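Local coordinates for protein leucine aminopeptidase 2 (Saccharomyces cerevisiae, PDB 2XQ0) that cleaves amino-terminal residues from short peptides, preferring di- and tripeptides, as a zinc-dependent M1-family aminopeptidase that also has weak epoxide hydrolase activity, at residues K139-S144 and L265-S270; F239-E244 and H291-I296; L330-I335 and F346-G351; D493-F498 and L543-Q548. One frame throughout, in Å; residues are numbered along the deposited sequence.

Contact 1: residues K139-S144 and L265-S270; sequences KPYVFS and LVNVDS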
# COMPACT_ATOMS: atom_id res chain seq x y z
N LYS A 139 13.41 5.73 -22.65
CA LYS A 139 12.94 4.45 -23.19
C LYS A 139 11.57 4.09 -22.61
O LYS A 139 11.16 4.67 -21.61
CB LYS A 139 13.97 3.35 -22.92
CG LYS A 139 15.31 3.57 -23.62
CD LYS A 139 16.25 2.39 -23.38
CE LYS A 139 17.68 2.71 -23.78
NZ LYS A 139 18.62 1.62 -23.38
N PRO A 140 10.86 3.15 -23.26
CA PRO A 140 9.53 2.77 -22.79
C PRO A 140 9.62 1.94 -21.51
O PRO A 140 10.68 1.46 -21.16
CB PRO A 140 8.97 1.91 -23.93
CG PRO A 140 10.18 1.33 -24.56
CD PRO A 140 11.23 2.41 -24.48
N TYR A 141 8.48 1.74 -20.85
CA TYR A 141 8.49 1.15 -19.51
C TYR A 141 7.10 0.63 -19.23
O TYR A 141 6.11 1.18 -19.72
CB TYR A 141 8.84 2.24 -18.50
CG TYR A 141 9.18 1.79 -17.08
CD1 TYR A 141 8.18 1.50 -16.15
CD2 TYR A 141 10.50 1.73 -16.65
CE1 TYR A 141 8.48 1.14 -14.86
CE2 TYR A 141 10.82 1.36 -15.36
CZ TYR A 141 9.81 1.06 -14.47
OH TYR A 141 10.12 0.69 -13.18
N VAL A 142 7.02 -0.44 -18.46
CA VAL A 142 5.73 -0.95 -18.03
C VAL A 142 5.90 -1.53 -16.63
O VAL A 142 6.96 -2.04 -16.29
CB VAL A 142 5.23 -2.03 -18.99
CG1 VAL A 142 6.26 -3.17 -19.05
CG2 VAL A 142 3.83 -2.55 -18.59
N PHE A 143 4.86 -1.42 -15.81
CA PHE A 143 4.89 -2.06 -14.49
C PHE A 143 3.48 -2.47 -14.12
O PHE A 143 2.52 -1.89 -14.61
CB PHE A 143 5.49 -1.14 -13.43
CG PHE A 143 4.65 0.08 -13.13
CD1 PHE A 143 3.66 0.04 -12.16
CD2 PHE A 143 4.85 1.26 -13.82
CE1 PHE A 143 2.89 1.17 -11.90
CE2 PHE A 143 4.11 2.38 -13.56
CZ PHE A 143 3.13 2.34 -12.60
N SER A 144 3.38 -3.46 -13.24
CA SER A 144 2.08 -3.95 -12.76
C SER A 144 1.76 -3.48 -11.35
O SER A 144 2.63 -3.01 -10.60
CB SER A 144 2.10 -5.47 -12.77
OG SER A 144 3.01 -5.93 -11.78
N LEU A 265 12.59 -1.86 -6.16
CA LEU A 265 12.45 -1.20 -7.46
C LEU A 265 11.94 0.21 -7.23
O LEU A 265 10.84 0.37 -6.71
CB LEU A 265 11.45 -1.94 -8.36
CG LEU A 265 11.04 -1.20 -9.64
CD1 LEU A 265 12.22 -1.06 -10.56
CD2 LEU A 265 9.88 -1.92 -10.37
N VAL A 266 12.72 1.23 -7.59
CA VAL A 266 12.26 2.60 -7.46
C VAL A 266 11.63 2.96 -8.78
O VAL A 266 12.32 3.11 -9.79
CB VAL A 266 13.37 3.60 -7.07
CG1 VAL A 266 12.84 5.01 -7.12
CG2 VAL A 266 13.91 3.29 -5.66
N ASN A 267 10.31 3.05 -8.78
CA ASN A 267 9.55 3.12 -10.03
C ASN A 267 9.59 4.48 -10.71
O ASN A 267 10.16 5.44 -10.18
CB ASN A 267 8.10 2.72 -9.77
CG ASN A 267 7.77 1.36 -10.34
OD1 ASN A 267 8.19 1.02 -11.44
ND2 ASN A 267 7.00 0.58 -9.59
N VAL A 268 8.97 4.54 -11.88
CA VAL A 268 8.80 5.79 -12.63
C VAL A 268 7.92 6.76 -11.85
O VAL A 268 7.18 6.36 -10.95
CB VAL A 268 8.19 5.53 -14.05
CG1 VAL A 268 9.16 4.73 -14.90
CG2 VAL A 268 6.86 4.79 -13.94
N ASP A 269 7.97 8.03 -12.22
CA ASP A 269 7.26 9.05 -11.44
C ASP A 269 5.73 8.90 -11.42
O ASP A 269 5.08 9.37 -10.49
CB ASP A 269 7.71 10.46 -11.87
CG ASP A 269 9.23 10.59 -11.92
OD1 ASP A 269 9.84 10.96 -10.89
OD2 ASP A 269 9.82 10.32 -12.99
N SER A 270 5.16 8.21 -12.41
CA SER A 270 3.70 7.97 -12.43
C SER A 270 3.21 6.94 -11.41
O SER A 270 2.00 6.73 -11.26
CB SER A 270 3.25 7.54 -13.83
OG SER A 270 3.85 6.32 -14.22
O HOH W 1 12.28 2.83 -12.58
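Tyr141 donates its phenol hydrogen to the side-chain carbonyl of Asn267, with OH 2.6 Å from OD1. The phenol oxygen is tilted 21° from the amide carbonyl plane. Ring and amide planes stand 74° apart, so the two flat groups meet nearly crosswise. A water donates to Tyr141 OH and also to the backbone oxygen of Val266, 2.8 Å from the latter, bridging the two. Both methyls of Leu265 press on the same hydroxyl, each 3.8 Å from OH.

Beside this polar end, Val268 covers one face of the tyrosine ring. Its CG1 stands 3.4 Å from the ring centroid and almost exactly on the normal, a CH-pi contact. The other methyl, CG2, turns to Phe143 and lies 3.7 Å from CE2. One valine thus serves two rings that project from the same side of strand 141-144. Tyr141 reaches across because its CG is anti to the backbone N (chi1 -168°), extending the ring toward the 265-270 segment. At the edge of the Phe143 ring lies Ser270 OG, which is hydrogen-bonded to Gln128.

Strand 141-144 runs between strands 127-130 and 209-211 in a four-stranded antiparallel sheet. From it, Tyr141 and Phe143 meet the end of strand 264-266, part of the five-stranded sheet, and the loop that follows it, which leads to the substrate-binding Pro272.

Contact 2: residues F239-E244 and H291-I296; sequences FENDVE and HDRSNI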
# COMPACT_ATOMS: atom_id res chain seq x y z
N PHE A 239 19.18 4.48 0.47
CA PHE A 239 18.79 3.21 1.09
C PHE A 239 19.95 2.46 1.72
O PHE A 239 19.75 1.60 2.58
CB PHE A 239 18.16 2.29 0.04
CG PHE A 239 16.86 2.79 -0.51
CD1 PHE A 239 15.90 3.33 0.33
CD2 PHE A 239 16.58 2.68 -1.85
CE1 PHE A 239 14.69 3.79 -0.18
CE2 PHE A 239 15.37 3.13 -2.36
CZ PHE A 239 14.43 3.69 -1.52
N GLU A 240 21.17 2.75 1.26
CA GLU A 240 22.31 1.86 1.55
C GLU A 240 22.76 1.92 3.00
O GLU A 240 23.51 1.05 3.44
CB GLU A 240 23.52 2.19 0.67
CG GLU A 240 24.17 3.51 1.03
CD GLU A 240 25.28 3.94 0.05
OE1 GLU A 240 25.73 3.12 -0.79
OE2 GLU A 240 25.69 5.10 0.14
N ASN A 241 22.33 2.95 3.72
CA ASN A 241 22.79 3.13 5.10
C ASN A 241 21.83 2.49 6.08
O ASN A 241 22.13 2.40 7.25
CB ASN A 241 22.92 4.61 5.44
CG ASN A 241 23.32 4.85 6.90
OD1 ASN A 241 24.46 4.58 7.30
ND2 ASN A 241 22.38 5.36 7.70
N ASP A 242 20.68 2.02 5.60
CA ASP A 242 19.59 1.71 6.51
C ASP A 242 18.85 0.41 6.25
O ASP A 242 18.24 -0.12 7.17
CB ASP A 242 18.59 2.87 6.54
CG ASP A 242 19.09 4.06 7.35
OD1 ASP A 242 18.89 4.05 8.59
OD2 ASP A 242 19.68 5.00 6.76
N VAL A 243 18.85 -0.09 5.01
CA VAL A 243 18.02 -1.25 4.69
C VAL A 243 18.46 -2.49 5.48
O VAL A 243 17.62 -3.20 6.01
CB VAL A 243 17.87 -1.54 3.14
CG1 VAL A 243 19.21 -1.72 2.47
CG2 VAL A 243 16.98 -2.78 2.90
N GLU A 244 19.76 -2.75 5.59
CA GLU A 244 20.12 -3.97 6.31
C GLU A 244 19.78 -3.85 7.79
O GLU A 244 19.35 -4.82 8.40
CB GLU A 244 21.58 -4.37 6.09
CG GLU A 244 21.99 -5.59 6.88
CD GLU A 244 21.39 -6.89 6.35
OE1 GLU A 244 20.76 -6.89 5.27
OE2 GLU A 244 21.56 -7.93 7.03
N HIS A 291 16.93 12.87 -0.50
CA HIS A 291 18.34 13.26 -0.43
C HIS A 291 18.87 13.43 0.99
O HIS A 291 20.02 13.81 1.18
CB HIS A 291 18.63 14.51 -1.28
CG HIS A 291 18.34 14.33 -2.73
ND1 HIS A 291 17.14 14.69 -3.30
CD2 HIS A 291 19.08 13.80 -3.73
CE1 HIS A 291 17.15 14.40 -4.59
NE2 HIS A 291 18.32 13.85 -4.88
N ASP A 292 18.05 13.14 1.99
CA ASP A 292 18.49 13.20 3.38
C ASP A 292 18.12 11.95 4.18
O ASP A 292 18.53 11.80 5.33
CB ASP A 292 17.91 14.44 4.07
CG ASP A 292 16.40 14.43 4.09
OD1 ASP A 292 15.80 13.42 3.66
OD2 ASP A 292 15.80 15.43 4.53
N ARG A 293 17.34 11.07 3.56
CA ARG A 293 16.88 9.83 4.18
C ARG A 293 15.70 9.98 5.15
O ARG A 293 15.58 9.20 6.09
CB ARG A 293 18.04 9.10 4.86
CG ARG A 293 19.08 8.63 3.88
CD ARG A 293 20.36 8.22 4.56
NE ARG A 293 21.33 7.74 3.58
CZ ARG A 293 22.62 7.55 3.84
NH1 ARG A 293 23.11 7.83 5.04
NH2 ARG A 293 23.43 7.10 2.89
N SER A 294 14.83 10.95 4.88
CA SER A 294 13.68 11.23 5.74
C SER A 294 12.51 10.26 5.62
O SER A 294 11.79 10.03 6.60
CB SER A 294 13.14 12.63 5.46
OG SER A 294 14.17 13.59 5.49
N ASN A 295 12.31 9.69 4.43
CA ASN A 295 11.08 8.97 4.12
C ASN A 295 11.16 7.45 4.11
O ASN A 295 10.29 6.79 3.54
CB ASN A 295 10.56 9.41 2.75
CG ASN A 295 10.17 10.85 2.73
OD1 ASN A 295 9.89 11.45 3.77
ND2 ASN A 295 10.16 11.45 1.53
N ILE A 296 12.18 6.89 4.73
CA ILE A 296 12.43 5.47 4.52
C ILE A 296 11.51 4.49 5.29
O ILE A 296 11.54 3.28 5.04
CB ILE A 296 13.91 5.12 4.73
CG1 ILE A 296 14.42 5.74 6.02
CG2 ILE A 296 14.74 5.62 3.54
CD1 ILE A 296 15.91 5.61 6.18
O HOH W 2 26.22 6.32 2.78
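Arg293 and Asn241 make the closest approach here. Asn241 CB lies over one face of the guanidinium, 3.3 Å from NH1 and displaced toward the rim, with the amide plane only 7° from parallel to it. The arginine chain is extended from CG to NE and carries the group across.

Charge adds a looser layer. Glu240 OE2 stays 4.1 Å from Arg293 NH2, beyond a salt bridge, but a water in the guanidinium plane links them, accepting from NH2 at 2.9 Å and donating to OE2. Arg293 NH2 also donates to the backbone oxygen of Trp237, whose ring forms a cation-pi contact with the arginine. Asp242 OD2 lies well out of the guanidinium plane, so its attraction to Arg293 is probably electrostatic alone. That oxygen accepts instead from Asn241 ND2 at 2.9 Å, while OD1 forms a salt bridge with Lys245.

Ile296 supplies van der Waals contact. Its CD1 lies against the carboxylate carbon of Asp242 (CG, 3.7 Å), and its CG2 makes the apolar contact at the edge of the Phe239 ring, 4.1 Å from CD1.

Within the loop, Asp292 OD1 accepts from Ser294 N, an Asx turn. The contact thus ties the bend between helices 229-239 and 243-253 to the loop entering helix 297-311, which carries the zinc-binding HExxH motif of M1 peptidases.

Contact 3: residues L330-I335 and F346-G351; sequences LERRII and FSALIG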
# COMPACT_ATOMS: atom_id res chain seq x y z
N LEU A 330 3.83 -3.97 13.14
CA LEU A 330 5.22 -4.38 13.00
C LEU A 330 6.18 -3.26 12.57
O LEU A 330 7.25 -3.11 13.12
CB LEU A 330 5.34 -5.59 12.07
CG LEU A 330 4.69 -6.86 12.63
CD1 LEU A 330 4.63 -7.96 11.56
CD2 LEU A 330 5.42 -7.34 13.90
N GLU A 331 5.77 -2.47 11.57
CA GLU A 331 6.50 -1.30 11.09
C GLU A 331 6.87 -0.39 12.26
O GLU A 331 8.02 0.03 12.41
CB GLU A 331 5.61 -0.53 10.11
CG GLU A 331 6.12 0.85 9.66
CD GLU A 331 5.04 1.64 8.91
OE1 GLU A 331 3.91 1.11 8.71
OE2 GLU A 331 5.33 2.79 8.51
N ARG A 332 5.87 -0.07 13.09
CA ARG A 332 6.08 0.79 14.24
C ARG A 332 6.95 0.14 15.33
O ARG A 332 7.67 0.84 16.01
CB ARG A 332 4.77 1.36 14.76
CG ARG A 332 4.16 2.34 13.75
CD ARG A 332 2.85 2.92 14.19
NE ARG A 332 2.36 3.80 13.14
CZ ARG A 332 1.08 4.05 12.90
NH1 ARG A 332 0.13 3.48 13.63
NH2 ARG A 332 0.75 4.86 11.90
N ARG A 333 6.92 -1.18 15.46
CA ARG A 333 7.90 -1.86 16.33
C ARG A 333 9.35 -1.68 15.79
O ARG A 333 10.30 -1.48 16.56
CB ARG A 333 7.54 -3.34 16.48
CG ARG A 333 6.29 -3.62 17.32
CD ARG A 333 6.48 -3.26 18.82
NE ARG A 333 7.66 -3.94 19.37
CZ ARG A 333 7.66 -5.19 19.80
NH1 ARG A 333 6.54 -5.92 19.78
NH2 ARG A 333 8.77 -5.72 20.26
N ILE A 334 9.52 -1.76 14.48
CA ILE A 334 10.85 -1.59 13.88
C ILE A 334 11.40 -0.20 14.18
O ILE A 334 12.50 -0.05 14.71
CB ILE A 334 10.85 -1.88 12.37
CG1 ILE A 334 10.62 -3.38 12.13
CG2 ILE A 334 12.14 -1.44 11.72
CD1 ILE A 334 10.13 -3.70 10.71
N ILE A 335 10.62 0.83 13.87
CA ILE A 335 11.10 2.18 14.08
C ILE A 335 11.24 2.48 15.57
O ILE A 335 12.09 3.26 15.97
CB ILE A 335 10.20 3.26 13.38
CG1 ILE A 335 8.97 3.59 14.21
CG2 ILE A 335 9.86 2.86 11.94
CD1 ILE A 335 7.99 4.55 13.51
N PHE A 346 4.90 8.76 18.19
CA PHE A 346 4.65 9.88 17.28
C PHE A 346 4.01 9.35 15.99
O PHE A 346 3.06 9.91 15.46
CB PHE A 346 5.96 10.62 16.95
CG PHE A 346 5.79 11.77 15.99
CD1 PHE A 346 5.19 12.95 16.40
CD2 PHE A 346 6.19 11.65 14.68
CE1 PHE A 346 5.02 14.00 15.52
CE2 PHE A 346 6.03 12.71 13.79
CZ PHE A 346 5.44 13.88 14.21
N SER A 347 4.54 8.26 15.48
CA SER A 347 3.98 7.69 14.25
C SER A 347 2.51 7.28 14.47
O SER A 347 1.66 7.49 13.60
CB SER A 347 4.87 6.51 13.79
OG SER A 347 4.26 5.77 12.75
N ALA A 348 2.19 6.74 15.65
CA ALA A 348 0.82 6.30 15.96
C ALA A 348 -0.11 7.49 16.06
O ALA A 348 -1.29 7.39 15.75
CB ALA A 348 0.79 5.52 17.27
N LEU A 349 0.43 8.61 16.51
CA LEU A 349 -0.34 9.84 16.69
C LEU A 349 -0.73 10.41 15.35
O LEU A 349 -1.83 10.92 15.19
CB LEU A 349 0.47 10.91 17.43
CG LEU A 349 0.61 10.85 18.94
CD1 LEU A 349 1.65 11.87 19.38
CD2 LEU A 349 -0.72 11.11 19.62
N ILE A 350 0.20 10.39 14.41
CA ILE A 350 -0.13 10.84 13.06
C ILE A 350 -1.17 9.88 12.47
O ILE A 350 -2.12 10.33 11.85
CB ILE A 350 1.10 10.90 12.13
CG1 ILE A 350 2.23 11.75 12.72
CG2 ILE A 350 0.68 11.39 10.75
CD1 ILE A 350 1.79 13.11 13.20
N GLY A 351 -0.98 8.58 12.67
CA GLY A 351 -1.93 7.57 12.21
C GLY A 351 -3.32 7.75 12.79
O GLY A 351 -4.33 7.52 12.11
O HOH W 3 2.18 7.58 10.87
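Helix 321-339, which supplies the zinc ligand Glu324, packs here against helix 341-360, and the contact is carried by Arg332 reaching over to Ser347. The arginine chain is extended from CG to NE, and NE donates to Ser347 OG at 2.8 Å. The bond is bent, with an N-H...acceptor angle of 136°, the hydroxyl lying out of the guanidinium plane. Ser347 presents OG anti to its backbone N (chi1 170°), toward the arginine.

Beyond NE the guanidinium lies flat against the second helix. Ser347 O stands 3.1 Å above the plane of one face, and the CA of Ala348 rests over the same face, 3.7 Å from NH1. Gly351 CA comes within 3.8 Å of NH2; even a beta carbon here would probably collide with that nitrogen.

The axes of segments 330-335 and 346-351 run roughly antiparallel, at 146° and 10.8 Å apart, in the thermolysin-like catalytic domain of M1 peptidases. Arg332 NH2 also forms a salt bridge with Glu391, next to the proton donor Tyr390, and the arginine has a cation-pi contact with Phe394. An alanine at Arg332 would probably leave Glu391 without this counter-charge and open a gap between the helices.

A water donates to Ser347 O at 2.8 Å and accepts a weak bond from Arg332 NH2. Beside the polar group, Ile335 CD1 packs on Ser347 CB at 3.7 Å.

Contact 4: residues D493-F498 and L543-Q548; sequences DFRSEF and LLDIYQ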
# COMPACT_ATOMS: atom_id res chain seq x y z
N ASP A 493 7.81 42.69 12.58
CA ASP A 493 7.26 42.20 13.84
C ASP A 493 7.47 40.69 13.92
O ASP A 493 7.96 40.15 14.92
CB ASP A 493 5.76 42.53 13.96
CG ASP A 493 5.49 44.02 14.24
OD1 ASP A 493 6.39 44.70 14.78
OD2 ASP A 493 4.38 44.51 13.94
N PHE A 494 7.12 40.01 12.84
CA PHE A 494 7.21 38.56 12.80
C PHE A 494 8.63 38.04 13.00
O PHE A 494 8.84 37.05 13.70
CB PHE A 494 6.58 38.03 11.52
CG PHE A 494 5.07 38.02 11.55
CD1 PHE A 494 4.35 39.05 10.98
CD2 PHE A 494 4.39 36.99 12.17
CE1 PHE A 494 2.97 39.05 11.02
CE2 PHE A 494 3.01 36.99 12.21
CZ PHE A 494 2.30 38.01 11.63
N ARG A 495 9.60 38.71 12.38
CA ARG A 495 10.99 38.28 12.49
C ARG A 495 11.51 38.43 13.92
O ARG A 495 12.43 37.72 14.33
CB ARG A 495 11.89 39.06 11.52
CG ARG A 495 11.58 38.81 10.06
CD ARG A 495 12.85 38.77 9.25
NE ARG A 495 12.60 39.01 7.83
CZ ARG A 495 12.65 40.21 7.26
NH1 ARG A 495 12.94 41.28 7.99
NH2 ARG A 495 12.41 40.34 5.96
N SER A 496 10.92 39.35 14.66
CA SER A 496 11.26 39.52 16.07
C SER A 496 10.72 38.39 16.94
O SER A 496 11.33 38.02 17.93
CB SER A 496 10.79 40.88 16.60
OG SER A 496 11.49 41.93 15.97
N GLU A 497 9.56 37.84 16.56
CA GLU A 497 8.97 36.72 17.29
C GLU A 497 9.50 35.37 16.81
O GLU A 497 9.72 34.44 17.61
CB GLU A 497 7.45 36.74 17.16
CG GLU A 497 6.71 37.26 18.39
CD GLU A 497 6.82 36.32 19.58
OE1 GLU A 497 7.86 36.33 20.26
OE2 GLU A 497 5.86 35.56 19.83
N PHE A 498 9.70 35.25 15.51
CA PHE A 498 10.00 33.96 14.90
C PHE A 498 11.34 33.95 14.20
O PHE A 498 11.76 34.96 13.64
CB PHE A 498 8.91 33.61 13.88
CG PHE A 498 7.52 33.50 14.47
CD1 PHE A 498 7.14 32.37 15.18
CD2 PHE A 498 6.59 34.51 14.29
CE1 PHE A 498 5.86 32.26 15.72
CE2 PHE A 498 5.30 34.41 14.83
CZ PHE A 498 4.94 33.28 15.54
N LEU A 543 5.95 33.49 7.33
CA LEU A 543 6.13 32.06 7.63
C LEU A 543 7.11 31.47 6.61
O LEU A 543 8.18 30.98 6.95
CB LEU A 543 4.78 31.34 7.53
CG LEU A 543 4.58 29.90 8.04
CD1 LEU A 543 5.69 28.95 7.61
CD2 LEU A 543 4.38 29.85 9.55
N LEU A 544 6.71 31.53 5.35
CA LEU A 544 7.47 30.93 4.25
C LEU A 544 8.88 31.51 4.17
O LEU A 544 9.84 30.78 3.89
CB LEU A 544 6.74 31.14 2.93
CG LEU A 544 5.50 30.29 2.64
CD1 LEU A 544 4.51 30.32 3.79
CD2 LEU A 544 4.84 30.76 1.36
N ASP A 545 8.99 32.81 4.42
CA ASP A 545 10.29 33.49 4.40
C ASP A 545 11.22 33.00 5.51
O ASP A 545 12.32 32.50 5.24
CB ASP A 545 10.09 35.00 4.52
CG ASP A 545 11.40 35.74 4.71
OD1 ASP A 545 12.41 35.30 4.14
OD2 ASP A 545 11.40 36.76 5.44
N ILE A 546 10.79 33.14 6.76
CA ILE A 546 11.59 32.79 7.92
C ILE A 546 12.02 31.33 7.88
O ILE A 546 13.13 30.98 8.31
CB ILE A 546 10.81 33.04 9.22
CG1 ILE A 546 10.64 34.55 9.46
CG2 ILE A 546 11.51 32.39 10.41
CD1 ILE A 546 9.46 34.90 10.35
N TYR A 547 11.15 30.48 7.35
CA TYR A 547 11.37 29.03 7.34
C TYR A 547 11.78 28.52 5.96
O TYR A 547 11.65 27.34 5.67
CB TYR A 547 10.10 28.30 7.80
CG TYR A 547 9.69 28.61 9.22
CD1 TYR A 547 8.34 28.76 9.57
CD2 TYR A 547 10.64 28.76 10.22
CE1 TYR A 547 7.97 29.05 10.89
CE2 TYR A 547 10.28 29.04 11.52
CZ TYR A 547 8.94 29.19 11.86
OH TYR A 547 8.61 29.47 13.18
N GLN A 548 12.28 29.41 5.10
CA GLN A 548 12.51 29.05 3.69
C GLN A 548 13.44 27.86 3.56
O GLN A 548 13.22 26.97 2.75
CB GLN A 548 13.05 30.24 2.88
CG GLN A 548 14.37 30.79 3.40
CD GLN A 548 14.78 32.07 2.71
OE1 GLN A 548 14.92 33.12 3.34
NE2 GLN A 548 14.97 32.00 1.39
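The phenol oxygen of Tyr547 is held by hydrogen bonds with Asp502 and with the indole nitrogen of Trp481, and lies 3.8 Å from Phe498 CD1. These bonds fix the end of the tyrosine beside the phenylalanine, whose ring it approaches obliquely. The Phe498 ring is stacked on Trp481, which also meets the Tyr547 ring.

The centre of the contact is Ile546. Its CD1 lies 3.8 Å from Phe498 CB and 4.0 Å from the backbone oxygen of Phe494, with Phe494 CB slightly farther off at 4.4 Å. The branch gets there because CG1 is anti to the carbonyl carbon (chi1 -70°) and the chain then extends to CD1, while CG2 turns to the backbone carbonyl of Phe498. An alanine in place of Ile546 would probably open a gap beside Phe498 CB and leave the two helix ends less closely packed.

At the rim the charged pair is looser. Arg495 NE donates to Asp545 OD2 at 3.5 Å, a weak but fairly straight bond (163°) that counts as a salt bridge. The oxygen sits at the guanidinium edge, in its plane, and the carboxylate is turned 83° from that plane. Arg495 is exposed, so solvent probably weakens the attraction.

Both segments end a helix of the all-helical LTA4 hydrolase C-terminal part, away from the active site: Phe498 follows helix 491-497 and Tyr547 follows helix 537-546. Helix 469-484 bears on both, touching Phe498 through Lys480 and Met484 and Leu543 through Trp481, while helix 557-569 packs on Leu543 and Leu544 through Phe566.

Contacts 1 and 2 interlock along the chain, since their segments alternate, and they touch: Val266 CG2 lies 3.6 Å from Phe239 CE2, although their centres are 21 Å apart. Contact 1 joins the N-terminal and catalytic regions, whereas contacts 2 and 3 both lie in the catalytic part, with centres 17 Å apart and nearest atoms about 7 Å apart. Contact 3 follows contact 2 in sequence and is on the opposite side of the chain's centre from contact 1. Contact 4 comes last, in the helical C-terminal region, with its centre 31 to 41 Å from the others. Contacts 1 to 3 each bring a side chain within about 11 Å of the bound inhibitor, whereas contact 4 joins helices away from the active site.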